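Local coordinates for protein alpha-galacturonidase (Bacillus subtilis, PDB 3FEF) that hydrolyses alpha-galacturonides, including alpha-1,4-di-galacturonate, its probable natural substrate, using NAD(+) and manganese as cofactors, at residues I6-I11 and I78-I83. Sequence-based numbering, arbitrary orientation.
Sequences IKIAYI and IVIISI
The phenol ring of Tyr10 lies across the branched side chain of Ile80, whose CB makes a CH-pi contact over one ring face, 4.2 Å from the ring centroid. With CG anti to the backbone N (chi1 -160°), the ring leans toward segment 78-83; its CE1 comes to 3.4 Å from Ile80 CG2, and its hydroxyl end reaches the CB of Ser82. The longer branch of Ile80, beside its backbone N, rises off the sheet, and its CD1 meets Ile8 CG2 at 3.8 Å. Trp18, Ala19 and Leu22 of helix 18-28 also pack on the tyrosine. On the other face of the sheet, Ile11 CD1 crosses over Val79 CG1 at 3.7 Å, while Ile11 CG2 lies beside Ile83 CG2 in the loop after the strand.

Five backbone hydrogen bonds join the two segments, paired in parallel. Segment 6-11 uses both polar groups of Ala9 and of Ile11; the bond from Ser82 N to Ile11 O, 2.9 Å long, is nearly straight at 177° and carries the pairing past the end of strand 78-81. Lys7 O accepts from Ile78 N at the start, whereas its NZ is held by the carbonyls of Ala72 and Ser74. Strand 34-39 flanks segment 6-11 on its other edge. This is the central strand pair of a Rossmann fold, where strand order 3-2-1-4-5-6 switches direction; segment 6-11 probably forms part of the NAD(+)-binding region.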
ATOM      1  N   ILE A   6       6.322  19.687  36.073  1.00 35.98           N
ATOM      2  CA  ILE A   6       6.686  18.840  34.948  1.00 34.51           C
ATOM      3  C   ILE A   6       7.876  17.996  35.347  1.00 33.69           C
ATOM      4  O   ILE A   6       8.730  18.447  36.112  1.00 33.29           O
ATOM      5  CB  ILE A   6       7.091  19.689  33.730  1.00 34.37           C
ATOM      6  CG1 ILE A   6       5.898  20.540  33.284  1.00 34.33           C
ATOM      7  CG2 ILE A   6       7.631  18.802  32.609  1.00 30.51           C
ATOM      8  CD1 ILE A   6       4.633  19.723  33.161  1.00 36.29           C
ATOM      9  N   LYS A   7       7.944  16.776  34.830  1.00 29.84           N
ATOM     10  CA  LYS A   7       9.070  15.915  35.158  1.00 31.10           C
ATOM     11  C   LYS A   7       9.772  15.360  33.921  1.00 28.32           C
ATOM     12  O   LYS A   7       9.165  14.696  33.082  1.00 26.61           O
ATOM     13  CB  LYS A   7       8.634  14.788  36.091  1.00 29.55           C
ATOM     14  CG  LYS A   7       9.519  13.572  36.016  1.00 32.92           C
ATOM     15  CD  LYS A   7      10.319  13.352  37.279  1.00 33.73           C
ATOM     16  CE  LYS A   7      11.243  12.154  37.144  1.00 35.15           C
ATOM     17  NZ  LYS A   7      10.667  10.862  37.628  1.00 38.91           N
ATOM     18  N   ILE A   8      11.058  15.659  33.823  1.00 27.76           N
ATOM     19  CA  ILE A   8      11.877  15.211  32.720  1.00 27.19           C
ATOM     20  C   ILE A   8      12.857  14.142  33.203  1.00 28.48           C
ATOM     21  O   ILE A   8      13.583  14.335  34.182  1.00 30.80           O
ATOM     22  CB  ILE A   8      12.659  16.389  32.140  1.00 27.04           C
ATOM     23  CG1 ILE A   8      11.707  17.451  31.580  1.00 26.49           C
ATOM     24  CG2 ILE A   8      13.619  15.919  31.048  1.00 26.32           C
ATOM     25  CD1 ILE A   8      12.425  18.773  31.200  1.00 29.34           C
ATOM     26  N   ALA A   9      12.850  12.992  32.545  1.00 26.89           N
ATOM     27  CA  ALA A   9      13.859  11.988  32.805  1.00 26.92           C
ATOM     28  C   ALA A   9      14.945  12.191  31.762  1.00 28.48           C
ATOM     29  O   ALA A   9      14.661  12.334  30.574  1.00 30.14           O
ATOM     30  CB  ALA A   9      13.274  10.609  32.709  1.00 25.19           C
ATOM     31  N   TYR A  10      16.192  12.233  32.202  1.00 30.10           N
ATOM     32  CA  TYR A  10      17.289  12.431  31.271  1.00 28.28           C
ATOM     33  C   TYR A  10      18.234  11.241  31.286  1.00 28.14           C
ATOM     34  O   TYR A  10      18.966  11.056  32.252  1.00 28.19           O
ATOM     35  CB  TYR A  10      18.075  13.684  31.617  1.00 27.29           C
ATOM     36  CG  TYR A  10      18.867  14.149  30.440  1.00 28.04           C
ATOM     37  CD1 TYR A  10      18.506  15.287  29.758  1.00 29.44           C
ATOM     38  CD2 TYR A  10      19.927  13.402  29.956  1.00 28.78           C
ATOM     39  CE1 TYR A  10      19.204  15.706  28.653  1.00 30.38           C
ATOM     40  CE2 TYR A  10      20.633  13.814  28.853  1.00 30.74           C
ATOM     41  CZ  TYR A  10      20.256  14.968  28.202  1.00 29.16           C
ATOM     42  OH  TYR A  10      20.942  15.391  27.100  1.00 32.19           O
ATOM     43  N   ILE A  11      18.222  10.453  30.210  1.00 26.95           N
ATOM     44  CA  ILE A  11      19.105   9.303  30.068  1.00 24.32           C
ATOM     45  C   ILE A  11      20.374   9.693  29.309  1.00 27.23           C
ATOM     46  O   ILE A  11      20.336  10.070  28.133  1.00 23.78           O
ATOM     47  CB  ILE A  11      18.392   8.139  29.365  1.00 26.71           C
ATOM     48  CG1 ILE A  11      17.105   7.799  30.106  1.00 23.73           C
ATOM     49  CG2 ILE A  11      19.318   6.934  29.278  1.00 27.16           C
ATOM     50  CD1 ILE A  11      16.212   6.833  29.384  1.00 27.91           C
ATOM     51  N   ILE A  78       8.472  13.623  30.110  1.00 26.45           N
ATOM     52  CA  ILE A  78       9.346  13.694  28.961  1.00 26.14           C
ATOM     53  C   ILE A  78      10.550  12.820  29.268  1.00 26.76           C
ATOM     54  O   ILE A  78      10.999  12.780  30.417  1.00 25.07           O
ATOM     55  CB  ILE A  78       9.829  15.143  28.732  1.00 24.63           C
ATOM     56  CG1 ILE A  78       8.627  16.078  28.509  1.00 26.45           C
ATOM     57  CG2 ILE A  78      10.816  15.209  27.594  1.00 21.82           C
ATOM     58  CD1 ILE A  78       7.826  15.795  27.244  1.00 24.89           C
ATOM     59  N   VAL A  79      11.033  12.098  28.255  1.00 25.71           N
ATOM     60  CA  VAL A  79      12.280  11.315  28.348  1.00 24.25           C
ATOM     61  C   VAL A  79      13.227  11.756  27.242  1.00 26.75           C
ATOM     62  O   VAL A  79      12.906  11.674  26.049  1.00 27.72           O
ATOM     63  CB  VAL A  79      12.040   9.775  28.265  1.00 24.90           C
ATOM     64  CG1 VAL A  79      13.333   9.021  28.474  1.00 21.62           C
ATOM     65  CG2 VAL A  79      11.032   9.335  29.322  1.00 23.39           C
ATOM     66  N   ILE A  80      14.390  12.254  27.644  1.00 25.13           N
ATOM     67  CA  ILE A  80      15.406  12.662  26.709  1.00 22.81           C
ATOM     68  C   ILE A  80      16.519  11.634  26.761  1.00 26.05           C
ATOM     69  O   ILE A  80      16.920  11.190  27.846  1.00 24.93           O
ATOM     70  CB  ILE A  80      15.970  14.024  27.111  1.00 25.93           C
ATOM     71  CG1 ILE A  80      14.845  15.066  27.117  1.00 23.21           C
ATOM     72  CG2 ILE A  80      17.148  14.419  26.205  1.00 24.02           C
ATOM     73  CD1 ILE A  80      15.288  16.368  27.672  1.00 28.90           C
ATOM     74  N   ILE A  81      17.007  11.244  25.589  1.00 24.70           N
ATOM     75  CA  ILE A  81      18.083  10.271  25.507  1.00 24.75           C
ATOM     76  C   ILE A  81      19.245  10.837  24.716  1.00 27.08           C
ATOM     77  O   ILE A  81      19.115  11.185  23.527  1.00 23.36           O
ATOM     78  CB  ILE A  81      17.647   8.958  24.823  1.00 24.66           C
ATOM     79  CG1 ILE A  81      16.333   8.458  25.425  1.00 22.76           C
ATOM     80  CG2 ILE A  81      18.772   7.911  24.932  1.00 22.23           C
ATOM     81  CD1 ILE A  81      15.689   7.309  24.617  1.00 23.44           C
ATOM     82  N   SER A  82      20.383  10.909  25.387  1.00 23.87           N
ATOM     83  CA  SER A  82      21.595  11.364  24.771  1.00 29.54           C
ATOM     84  C   SER A  82      22.775  10.619  25.366  1.00 31.68           C
ATOM     85  O   SER A  82      23.439  11.124  26.272  1.00 31.95           O
ATOM     86  CB  SER A  82      21.750  12.850  25.042  1.00 32.13           C
ATOM     87  OG  SER A  82      23.080  13.221  24.845  1.00 36.79           O
ATOM     88  N   ILE A  83      23.015   9.407  24.884  1.00 34.67           N
ATOM     89  CA  ILE A  83      24.105   8.585  25.396  1.00 34.33           C
ATOM     90  C   ILE A  83      25.104   8.268  24.305  1.00 35.58           C
ATOM     91  O   ILE A  83      24.846   8.476  23.115  1.00 33.08           O
ATOM     92  CB  ILE A  83      23.611   7.239  25.924  1.00 35.67           C
ATOM     93  CG1 ILE A  83      22.914   6.465  24.808  1.00 35.71           C
ATOM     94  CG2 ILE A  83      22.698   7.419  27.150  1.00 34.09           C
ATOM     95  CD1 ILE A  83      22.440   5.126  25.243  1.00 36.74           C
TER